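Local coordinates for protein putative metal-dependent phosphoesterase (Bifidobacterium adolescentis, PDB 3O0F) that hydrolyses phosphate esters at a site of bound iron and zinc ions, binds adenosine monophosphate, and may act as a 5'-3' exonuclease on RNA and DNA, at residues W15-H20 with D279-I284; V83-L88 with P183-V188; H148-L153 with E160-A165. All coordinates share one frame; numbering follows the deposited sequence. Where two conformers were deposited one is given.

Overall arrangement
From the N terminus, the chain enters the sheet with strand 15-19, and contact 1 closes the longest loop only near the other end, where 279-284 of helix 278-287 packs on that strand. Contact 2 is nested within this loop: it links strand 83-90 to the start of helix 185-194 after 94 intervening residues. Contact 3 is nested inside contact 2 and joins two successive helices, 146-155 and 162-166, across six residues; no loop crosses another. Contacts 1 and 2 serve the same sheet and share water 1, with His18 ND1 3.9 Å from Leu88 CD1. Contact 3 lies on the nucleotide side, its centre about 26 Å from that of contact 2.

Contact 1 of 3, residues W15-H20 with D279-I284; sequences WDIHCH and DTVREI. With FE (Fe (III) ion), chain E.
Two first torsions set Trp15 against Val281: the indole CG stands anti to its carbonyl carbon (chi1 -69°), while Val281 CG1 stands anti to the backbone N (chi1 174°). The first strand of the PHP-domain barrel is thereby packed on helix 278-287 near the end of the chain, the segment axes approaching to 10.2 Å. Both valine methyls lie over one face of the indole. CG1 sits over the six-membered ring, 3.5 Å from its centroid and 9° off the normal, a CH-pi contact; CG2 covers the base of the five-membered ring, 3.5 Å from Trp15 CG. Replacing Trp15 by an alanine would probably open a gap beneath Val281 and deprive its two methyls of the flat surface on which they rest.

One turn farther along the helix, Ile284 meets Ile17 tip to tip, their CD1 atoms 4.0 Å apart. Ile17 and Ile284 also both touch Phe90 of strand 83-90, which continues this apolar layer. Arg282 points away from the strand and pairs with Asp279 in its own helix.

The segment has a second role: His18 on the strand and His20 just past its end reach the metal centre, not the helix. The two bind one iron(III) ion together with Glu75, Asp261 and water 1. The bond of His18 ND1 to Glu231 orients its ring; separately, the His18 backbone N makes a weak bond to Asp16 OD1. Asp16 is itself fixed through OD2 by Ser260 and the backbone N of Gly272. At the metal, the bonds are made by His18 NE2, at 2.2 Å, and His20 NE2, at 2.3 Å.

Contact 2 of 3, residues V83-L88 with P183-V188; sequences VSVHML and PSTHEV. With FE (Fe (III) ion), chain D.
Apolar packing makes up the whole direct meeting of Val85 and Met87 with Thr185 and Val188. The Thr185 methyl, CG2, is set against the whole branched end of Val85, 3.7 Å from Val85 CB and nearly equidistant from its two methyls; the two side chains cross at about a right angle. Met87, a selenomethionine, comes beside Val188 with its CG 3.8 Å from Val188 CG1. Its chain then bends at chi2 (-89°), which turns the selenium back to lie 4.2 Å from Thr185 CG2. That methyl therefore touches two alternate residues of the strand, Val85 and Met87.

Hydrogen bonds hold the helix start rather than join the segments. Ser184 is the N-cap: its OG accepts from Glu187 N at 3.1 Å with an N-H...O angle of 158°, satisfying an amide in the first turn. Thr185 OG1 lies between its backbone N and carbonyl carbon (chi1 53°) and bonds to Asp80 OD2, so the residue offers a methyl to Val85 and a hydroxyl to strand 70-80.

Metal coordination belongs to the other face of the strand. By beta alternation His86 points away from the helix, and its ND1 binds an iron(III) ion at 2.4 Å. Glu75 and His203 are further ligands, and water 1 lies 2.0 Å from this iron while also binding the second iron. One strand thus presents hydrophobic side chains to a helix and a ligand to the iron pair of the metal site.

Strands 70-80 and 83-90 are antiparallel neighbours, and backbone bonds from Pro183 and Thr185 to Val79 draw the helix start against the first of them. Met222 of helix 216-225 adjoins both Met87 and Thr185, while Met102 of helix 97-124 packs on Pro183 and Val188.

Contact 3 of 3, residues H148-L153 with E160-A165; sequences HIADAL and ETRSDA. With AMP (adenosine monophosphate), chain B.
Arg162 overlaps Ala150 with its aliphatic part, CG lying 3.5 Å from Ala150 CB, before its guanidinium reaches Asp151. It grips that carboxylate side-on in a two-nitrogen salt bridge. NE donates to OD1 of Asp151 at 2.7 Å, nearly in the guanidinium plane; NH2 donates to the syn lone pair of Asp151 OD2 at 2.9 Å, with OD2 tilted from that plane. The two flat groups are turned 43° apart, so the pairing is twisted rather than coplanar. A bend at chi3 (-85°) sets the remaining nitrogen toward the nucleotide: Arg162 NH1 stands 3.0 Å from N7 of AMP and also bonds to the Asp25 carbonyl. Asp151 is therefore a second-shell residue that positions an AMP-binding arginine. Next along the helix, Ser163 OG accepts from AMP N6 at 2.9 Å, so consecutive residues address neighbouring positions on the adenine edge.

Beside the salt bridge, Ala150 CB and Ala165 CB meet at 3.6 Å, small side chains that let helices 146-155 and 162-166 come close. Around this pair, Ile149 packs on helix 97-124, and Val132 of helix 129-133 touches His148 and Ala152, within the helical region between strands 83-90 and 198-201.

Contact 1 of 3, residues W15-H20 with D279-I284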
loop_
_atom_site.group_PDB
_atom_site.type_symbol
_atom_site.label_atom_id
_atom_site.label_comp_id
_atom_site.label_asym_id
_atom_site.label_seq_id
_atom_site.Cartn_x
_atom_site.Cartn_y
_atom_site.Cartn_z
ATOM N N TRP A 15 -6.958 1.183 -14.924
ATOM C CA TRP A 15 -5.623 1.179 -14.370
ATOM C C TRP A 15 -5.647 0.381 -13.074
ATOM O O TRP A 15 -6.590 0.521 -12.310
ATOM C CB TRP A 15 -5.219 2.609 -14.022
ATOM C CG TRP A 15 -4.997 3.529 -15.149
ATOM C CD1 TRP A 15 -5.855 3.838 -16.186
ATOM C CD2 TRP A 15 -3.854 4.365 -15.314
ATOM N NE1 TRP A 15 -5.274 4.805 -16.996
ATOM C CE2 TRP A 15 -4.042 5.119 -16.494
ATOM C CE3 TRP A 15 -2.672 4.531 -14.582
ATOM C CZ2 TRP A 15 -3.105 6.042 -16.941
ATOM C CZ3 TRP A 15 -1.740 5.441 -15.030
ATOM C CH2 TRP A 15 -1.949 6.173 -16.191
ATOM N N ASP A 16 -4.589 -0.372 -12.776
ATOM C CA ASP A 16 -4.453 -0.970 -11.454
ATOM C C ASP A 16 -3.531 -0.050 -10.633
ATOM O O ASP A 16 -2.318 -0.010 -10.878
ATOM C CB ASP A 16 -3.859 -2.377 -11.555
ATOM C CG ASP A 16 -3.812 -3.095 -10.209
ATOM O OD1 ASP A 16 -4.035 -2.458 -9.180
ATOM O OD2 ASP A 16 -3.600 -4.317 -10.172
ATOM N N ILE A 17 -4.087 0.704 -9.681
ATOM C CA ILE A 17 -3.262 1.732 -9.014
ATOM C C ILE A 17 -2.755 1.335 -7.623
ATOM O O ILE A 17 -2.317 2.176 -6.851
ATOM C CB ILE A 17 -3.948 3.131 -9.004
ATOM C CG1 ILE A 17 -5.123 3.186 -8.046
ATOM C CG2 ILE A 17 -4.358 3.531 -10.407
ATOM C CD1 ILE A 17 -5.749 4.546 -7.993
ATOM N N HIS A 18 -2.831 0.044 -7.308
ATOM C CA HIS A 18 -2.436 -0.465 -5.999
ATOM C C HIS A 18 -1.541 -1.715 -6.139
ATOM O O HIS A 18 -2.028 -2.841 -6.017
ATOM C CB HIS A 18 -3.697 -0.804 -5.233
ATOM C CG HIS A 18 -3.502 -0.937 -3.761
ATOM N ND1 HIS A 18 -4.554 -0.827 -2.862
ATOM C CD2 HIS A 18 -2.393 -1.211 -3.028
ATOM C CE1 HIS A 18 -4.081 -0.994 -1.637
ATOM N NE2 HIS A 18 -2.779 -1.229 -1.714
ATOM N N CYS A 19 -0.252 -1.510 -6.398
ATOM C CA CYS A 19 0.684 -2.611 -6.703
ATOM C C CYS A 19 1.978 -2.407 -5.910
ATOM O O CYS A 19 2.497 -1.286 -5.855
ATOM C CB CYS A 19 0.999 -2.681 -8.190
ATOM S SG CYS A 19 -0.447 -2.734 -9.256
ATOM N N HIS A 20 2.447 -3.484 -5.262
ATOM C CA HIS A 20 3.658 -3.500 -4.447
ATOM C C HIS A 20 4.798 -4.281 -5.121
ATOM O O HIS A 20 4.544 -5.224 -5.868
ATOM C CB HIS A 20 3.335 -4.130 -3.095
ATOM C CG HIS A 20 2.337 -3.355 -2.307
ATOM N ND1 HIS A 20 2.693 -2.463 -1.337
ATOM C CD2 HIS A 20 0.983 -3.325 -2.364
ATOM C CE1 HIS A 20 1.610 -1.905 -0.830
ATOM N NE2 HIS A 20 0.563 -2.399 -1.445
ATOM N N ASP A 279 -11.313 7.921 -16.364
ATOM C CA ASP A 279 -11.711 9.255 -15.908
ATOM C C ASP A 279 -11.192 9.600 -14.543
ATOM O O ASP A 279 -10.787 10.736 -14.322
ATOM C CB ASP A 279 -13.233 9.441 -15.918
ATOM C CG ASP A 279 -13.803 9.426 -17.343
ATOM O OD1 ASP A 279 -13.005 9.568 -18.299
ATOM O OD2 ASP A 279 -15.035 9.240 -17.502
ATOM N N THR A 280 -11.224 8.647 -13.625
ATOM C CA THR A 280 -10.793 8.897 -12.265
ATOM C C THR A 280 -9.276 9.064 -12.253
ATOM O O THR A 280 -8.769 9.942 -11.562
ATOM C CB THR A 280 -11.232 7.767 -11.293
ATOM O OG1 THR A 280 -12.656 7.688 -11.277
ATOM C CG2 THR A 280 -10.735 8.043 -9.887
ATOM N N VAL A 281 -8.556 8.296 -13.065
ATOM C CA VAL A 281 -7.061 8.473 -13.146
ATOM C C VAL A 281 -6.734 9.823 -13.730
ATOM O O VAL A 281 -5.891 10.545 -13.214
ATOM C CB VAL A 281 -6.381 7.364 -13.930
ATOM C CG1 VAL A 281 -4.914 7.620 -14.125
ATOM C CG2 VAL A 281 -6.582 6.014 -13.236
ATOM N N ARG A 282 -7.445 10.218 -14.783
ATOM C CA ARG A 282 -7.307 11.592 -15.322
ATOM C C ARG A 282 -7.367 12.631 -14.256
ATOM O O ARG A 282 -6.514 13.531 -14.161
ATOM C CB ARG A 282 -8.398 11.898 -16.357
ATOM C CG ARG A 282 -7.904 12.028 -17.700
ATOM C CD ARG A 282 -8.981 12.498 -18.662
ATOM N NE ARG A 282 -8.764 11.780 -19.887
ATOM C CZ ARG A 282 -9.416 10.687 -20.281
ATOM N NH1 ARG A 282 -10.448 10.192 -19.604
ATOM N NH2 ARG A 282 -9.055 10.124 -21.424
ATOM N N GLU A 283 -8.374 12.509 -13.433
ATOM C CA GLU A 283 -8.590 13.445 -12.356
ATOM C C GLU A 283 -7.480 13.377 -11.308
ATOM O O GLU A 283 -7.062 14.406 -10.794
ATOM C CB GLU A 283 -9.990 13.246 -11.764
ATOM C CG GLU A 283 -10.444 14.280 -10.712
ATOM C CD GLU A 283 -10.368 15.766 -11.140
ATOM O OE1 GLU A 283 -10.432 16.104 -12.348
ATOM O OE2 GLU A 283 -10.261 16.616 -10.219
ATOM N N ILE A 284 -6.960 12.198 -11.005
ATOM C CA ILE A 284 -5.839 12.124 -10.076
ATOM C C ILE A 284 -4.629 12.909 -10.613
ATOM O O ILE A 284 -3.901 13.619 -9.866
ATOM C CB ILE A 284 -5.452 10.661 -9.782
ATOM C CG1 ILE A 284 -6.583 9.948 -9.015
ATOM C CG2 ILE A 284 -4.113 10.591 -8.959
ATOM C CD1 ILE A 284 -6.366 8.433 -8.809
HETATM FE FE FE E . -1.471 -2.405 -0.377
HETATM O O HOH W 1 -3.168 -2.589 0.816
#

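Contact 2 of 3, residues V83-L88 with P183-V188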
loop_
_atom_site.group_PDB
_atom_site.type_symbol
_atom_site.label_atom_id
_atom_site.label_comp_id
_atom_site.label_asym_id
_atom_site.label_seq_id
_atom_site.Cartn_x
_atom_site.Cartn_y
_atom_site.Cartn_z
ATOM N N VAL A 83 -7.856 2.404 14.991
ATOM C CA VAL A 83 -8.039 1.727 13.719
ATOM C C VAL A 83 -6.768 1.891 12.863
ATOM O O VAL A 83 -6.340 3.009 12.608
ATOM C CB VAL A 83 -9.260 2.291 12.932
ATOM C CG1 VAL A 83 -9.501 1.495 11.665
ATOM C CG2 VAL A 83 -10.546 2.359 13.794
ATOM N N SER A 84 -6.175 0.783 12.451
ATOM C CA SER A 84 -5.134 0.810 11.408
ATOM C C SER A 84 -5.733 1.276 10.072
ATOM O O SER A 84 -6.737 0.737 9.614
ATOM C CB SER A 84 -4.482 -0.577 11.241
ATOM O OG SER A 84 -3.683 -0.648 10.062
ATOM N N VAL A 85 -5.103 2.263 9.441
ATOM C CA VAL A 85 -5.585 2.834 8.183
ATOM C C VAL A 85 -4.387 2.921 7.232
ATOM O O VAL A 85 -3.325 3.420 7.603
ATOM C CB VAL A 85 -6.139 4.274 8.359
ATOM C CG1 VAL A 85 -6.662 4.828 7.024
ATOM C CG2 VAL A 85 -7.242 4.344 9.426
ATOM N N HIS A 86 -4.564 2.432 6.020
ATOM C CA HIS A 86 -3.591 2.597 4.970
ATOM C C HIS A 86 -4.113 3.654 3.984
ATOM O O HIS A 86 -5.284 3.617 3.575
ATOM C CB HIS A 86 -3.356 1.238 4.301
ATOM C CG HIS A 86 -2.549 0.289 5.146
ATOM N ND1 HIS A 86 -1.981 -0.862 4.648
ATOM C CD2 HIS A 86 -2.177 0.352 6.449
ATOM C CE1 HIS A 86 -1.321 -1.483 5.610
ATOM N NE2 HIS A 86 -1.421 -0.765 6.713
HETATM N N MSE A 87 -3.241 4.607 3.661
HETATM C CA MSE A 87 -3.569 5.728 2.794
HETATM C C MSE A 87 -2.730 5.606 1.534
HETATM O O MSE A 87 -1.514 5.547 1.615
HETATM C CB MSE A 87 -3.172 7.029 3.455
HETATM C CG MSE A 87 -3.741 7.177 4.877
HETATM SE SE MSE A 87 -5.479 8.008 4.952
HETATM C CE MSE A 87 -6.101 7.985 3.119
ATOM N N LEU A 88 -3.369 5.662 0.382
ATOM C CA LEU A 88 -2.676 5.691 -0.894
ATOM C C LEU A 88 -2.472 7.175 -1.260
ATOM O O LEU A 88 -3.427 7.963 -1.203
ATOM C CB LEU A 88 -3.541 4.989 -1.944
ATOM C CG LEU A 88 -3.755 3.483 -1.822
ATOM C CD1 LEU A 88 -4.846 3.054 -2.785
ATOM C CD2 LEU A 88 -2.496 2.663 -2.076
ATOM N N PRO A 183 2.035 7.458 12.092
ATOM C CA PRO A 183 1.431 8.794 12.166
ATOM C C PRO A 183 -0.108 8.716 12.112
ATOM O O PRO A 183 -0.674 7.695 11.671
ATOM C CB PRO A 183 1.990 9.503 10.929
ATOM C CG PRO A 183 2.301 8.399 9.955
ATOM C CD PRO A 183 2.759 7.239 10.828
ATOM N N SER A 184 -0.780 9.769 12.540
ATOM C CA SER A 184 -2.226 9.807 12.420
ATOM C C SER A 184 -2.641 10.079 10.968
ATOM O O SER A 184 -1.875 10.633 10.167
ATOM C CB SER A 184 -2.818 10.882 13.304
ATOM O OG SER A 184 -2.485 12.149 12.750
ATOM N N THR A 185 -3.859 9.672 10.644
ATOM C CA THR A 185 -4.463 9.978 9.345
ATOM C C THR A 185 -4.533 11.493 9.108
ATOM O O THR A 185 -4.307 11.919 7.997
ATOM C CB THR A 185 -5.859 9.381 9.202
ATOM O OG1 THR A 185 -6.673 9.786 10.306
ATOM C CG2 THR A 185 -5.777 7.840 9.148
ATOM N N HIS A 186 -4.783 12.288 10.144
ATOM C CA HIS A 186 -4.827 13.746 9.972
ATOM C C HIS A 186 -3.460 14.315 9.577
ATOM O O HIS A 186 -3.377 15.229 8.752
ATOM C CB HIS A 186 -5.327 14.434 11.241
ATOM C CG HIS A 186 -6.515 13.757 11.855
ATOM N ND1 HIS A 186 -7.686 13.539 11.158
ATOM C CD2 HIS A 186 -6.709 13.247 13.094
ATOM C CE1 HIS A 186 -8.550 12.914 11.942
ATOM N NE2 HIS A 186 -7.979 12.722 13.121
ATOM N N GLU A 187 -2.401 13.766 10.159
ATOM C CA GLU A 187 -1.059 14.172 9.812
ATOM C C GLU A 187 -0.704 13.713 8.415
ATOM O O GLU A 187 -0.150 14.493 7.645
ATOM C CB GLU A 187 0.021 13.642 10.765
ATOM C CG GLU A 187 1.372 14.205 10.302
ATOM C CD GLU A 187 2.592 13.791 11.081
ATOM O OE1 GLU A 187 2.506 12.861 11.919
ATOM O OE2 GLU A 187 3.645 14.434 10.824
ATOM N N VAL A 188 -0.998 12.467 8.087
ATOM C CA VAL A 188 -0.725 11.942 6.724
ATOM C C VAL A 188 -1.449 12.755 5.651
ATOM O O VAL A 188 -0.843 13.177 4.647
ATOM C CB VAL A 188 -1.060 10.448 6.637
ATOM C CG1 VAL A 188 -1.111 9.960 5.145
ATOM C CG2 VAL A 188 -0.015 9.634 7.476
HETATM FE FE FE D . -2.967 -1.950 2.708
HETATM O O HOH W 1 -3.168 -2.589 0.816
#

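Contact 3 of 3, residues H148-L153 with E160-A165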
loop_
_atom_site.group_PDB
_atom_site.type_symbol
_atom_site.label_atom_id
_atom_site.label_comp_id
_atom_site.label_asym_id
_atom_site.label_seq_id
_atom_site.Cartn_x
_atom_site.Cartn_y
_atom_site.Cartn_z
ATOM N N HIS A 148 8.289 -9.866 5.432
ATOM C CA HIS A 148 9.639 -10.350 5.358
ATOM C C HIS A 148 9.948 -11.377 6.442
ATOM O O HIS A 148 10.696 -12.302 6.194
ATOM C CB HIS A 148 10.641 -9.182 5.396
ATOM C CG HIS A 148 10.374 -8.162 4.335
ATOM N ND1 HIS A 148 9.606 -7.046 4.562
ATOM C CD2 HIS A 148 10.698 -8.136 3.024
ATOM C CE1 HIS A 148 9.465 -6.374 3.435
ATOM N NE2 HIS A 148 10.148 -7.001 2.492
ATOM N N ILE A 149 9.370 -11.208 7.627
ATOM C CA ILE A 149 9.388 -12.249 8.642
ATOM C C ILE A 149 8.654 -13.496 8.140
ATOM O O ILE A 149 9.177 -14.605 8.231
ATOM C CB ILE A 149 8.726 -11.828 9.984
ATOM C CG1 ILE A 149 9.332 -10.540 10.550
ATOM C CG2 ILE A 149 8.865 -12.971 11.025
ATOM C CD1 ILE A 149 8.764 -10.138 11.933
ATOM N N ALA A 150 7.433 -13.331 7.636
ATOM C CA ALA A 150 6.678 -14.483 7.110
ATOM C C ALA A 150 7.493 -15.208 6.060
ATOM O O ALA A 150 7.627 -16.425 6.117
ATOM C CB ALA A 150 5.323 -14.039 6.536
ATOM N N ASP A 151 8.062 -14.458 5.106
ATOM C CA ASP A 151 8.920 -15.048 4.083
ATOM C C ASP A 151 10.101 -15.837 4.666
ATOM O O ASP A 151 10.431 -16.911 4.161
ATOM C CB ASP A 151 9.463 -13.971 3.127
ATOM C CG ASP A 151 8.360 -13.349 2.234
ATOM O OD1 ASP A 151 7.242 -13.954 2.129
ATOM O OD2 ASP A 151 8.615 -12.243 1.644
ATOM N N ALA A 152 10.760 -15.297 5.692
ATOM C CA ALA A 152 11.881 -16.007 6.300
ATOM C C ALA A 152 11.399 -17.335 6.919
ATOM O O ALA A 152 12.116 -18.349 6.852
ATOM C CB ALA A 152 12.593 -15.142 7.322
ATOM N N LEU A 153 10.182 -17.336 7.469
ATOM C CA LEU A 153 9.613 -18.532 8.115
ATOM C C LEU A 153 9.204 -19.548 7.072
ATOM O O LEU A 153 9.198 -20.741 7.355
ATOM C CB LEU A 153 8.405 -18.207 9.030
ATOM C CG LEU A 153 8.735 -17.487 10.340
ATOM C CD1 LEU A 153 7.515 -16.754 10.881
ATOM C CD2 LEU A 153 9.346 -18.410 11.380
ATOM N N GLU A 160 3.988 -23.239 4.769
ATOM C CA GLU A 160 4.001 -23.505 3.307
ATOM C C GLU A 160 3.965 -22.187 2.506
ATOM O O GLU A 160 4.708 -22.022 1.534
ATOM C CB GLU A 160 2.825 -24.405 2.877
ATOM N N THR A 161 3.101 -21.266 2.932
ATOM C CA THR A 161 2.882 -19.991 2.243
ATOM C C THR A 161 3.097 -18.812 3.200
ATOM O O THR A 161 3.051 -18.956 4.422
ATOM C CB THR A 161 1.444 -19.952 1.632
ATOM O OG1 THR A 161 1.339 -18.908 0.660
ATOM C CG2 THR A 161 0.401 -19.715 2.655
ATOM N N ARG A 162 3.335 -17.632 2.645
ATOM C CA ARG A 162 3.390 -16.420 3.462
ATOM C C ARG A 162 2.087 -16.172 4.206
ATOM O O ARG A 162 2.091 -15.818 5.389
ATOM C CB ARG A 162 3.736 -15.232 2.577
ATOM C CG ARG A 162 3.984 -13.970 3.297
ATOM C CD ARG A 162 3.847 -12.794 2.341
ATOM N NE ARG A 162 5.054 -12.493 1.580
ATOM C CZ ARG A 162 5.224 -11.358 0.896
ATOM N NH1 ARG A 162 4.261 -10.435 0.875
ATOM N NH2 ARG A 162 6.347 -11.116 0.260
ATOM N N SER A 163 0.970 -16.373 3.523
ATOM C CA SER A 163 -0.376 -16.290 4.153
ATOM C C SER A 163 -0.615 -17.270 5.343
ATOM O O SER A 163 -1.361 -16.954 6.271
ATOM C CB SER A 163 -1.459 -16.494 3.080
ATOM O OG SER A 163 -1.266 -15.599 1.991
ATOM N N ASP A 164 0.018 -18.445 5.309
ATOM C CA ASP A 164 -0.029 -19.396 6.443
ATOM C C ASP A 164 0.614 -18.793 7.669
ATOM O O ASP A 164 0.093 -18.921 8.789
ATOM C CB ASP A 164 0.728 -20.702 6.137
ATOM C CG ASP A 164 0.041 -21.573 5.077
ATOM O OD1 ASP A 164 -1.173 -21.436 4.855
ATOM O OD2 ASP A 164 0.733 -22.409 4.469
ATOM N N ALA A 165 1.758 -18.143 7.465
ATOM C CA ALA A 165 2.492 -17.548 8.570
ATOM C C ALA A 165 1.635 -16.521 9.260
ATOM O O ALA A 165 1.532 -16.501 10.498
ATOM C CB ALA A 165 3.826 -16.937 8.085
HETATM P P AMP B . 3.116 -4.769 8.980
HETATM O O1P AMP B . 2.734 -3.456 8.399
HETATM O O2P AMP B . 4.617 -4.870 9.054
HETATM O O3P AMP B . 2.399 -5.128 10.284
HETATM O "O5'" AMP B . 2.668 -5.881 7.912
HETATM C "C5'" AMP B . 1.303 -6.108 7.663
HETATM C "C4'" AMP B . 1.128 -6.096 6.175
HETATM O "O4'" AMP B . 1.564 -7.335 5.552
HETATM C "C3'" AMP B . -0.338 -5.889 5.807
HETATM O "O3'" AMP B . -0.498 -4.569 5.304
HETATM C "C2'" AMP B . -0.444 -6.900 4.678
HETATM O "O2'" AMP B . -1.616 -7.107 3.888
HETATM C "C1'" AMP B . 0.954 -7.336 4.263
HETATM N N9 AMP B . 0.977 -8.647 3.588
HETATM C C8 AMP B . 1.746 -8.943 2.538
HETATM N N7 AMP B . 1.547 -10.223 2.159
HETATM C C5 AMP B . 0.631 -10.762 2.980
HETATM C C6 AMP B . -0.032 -12.069 3.127
HETATM N N6 AMP B . 0.244 -13.114 2.281
HETATM N N1 AMP B . -0.909 -12.195 4.143
HETATM C C2 AMP B . -1.208 -11.203 5.000
HETATM N N3 AMP B . -0.648 -9.989 4.917
HETATM C C4 AMP B . 0.256 -9.714 3.937
#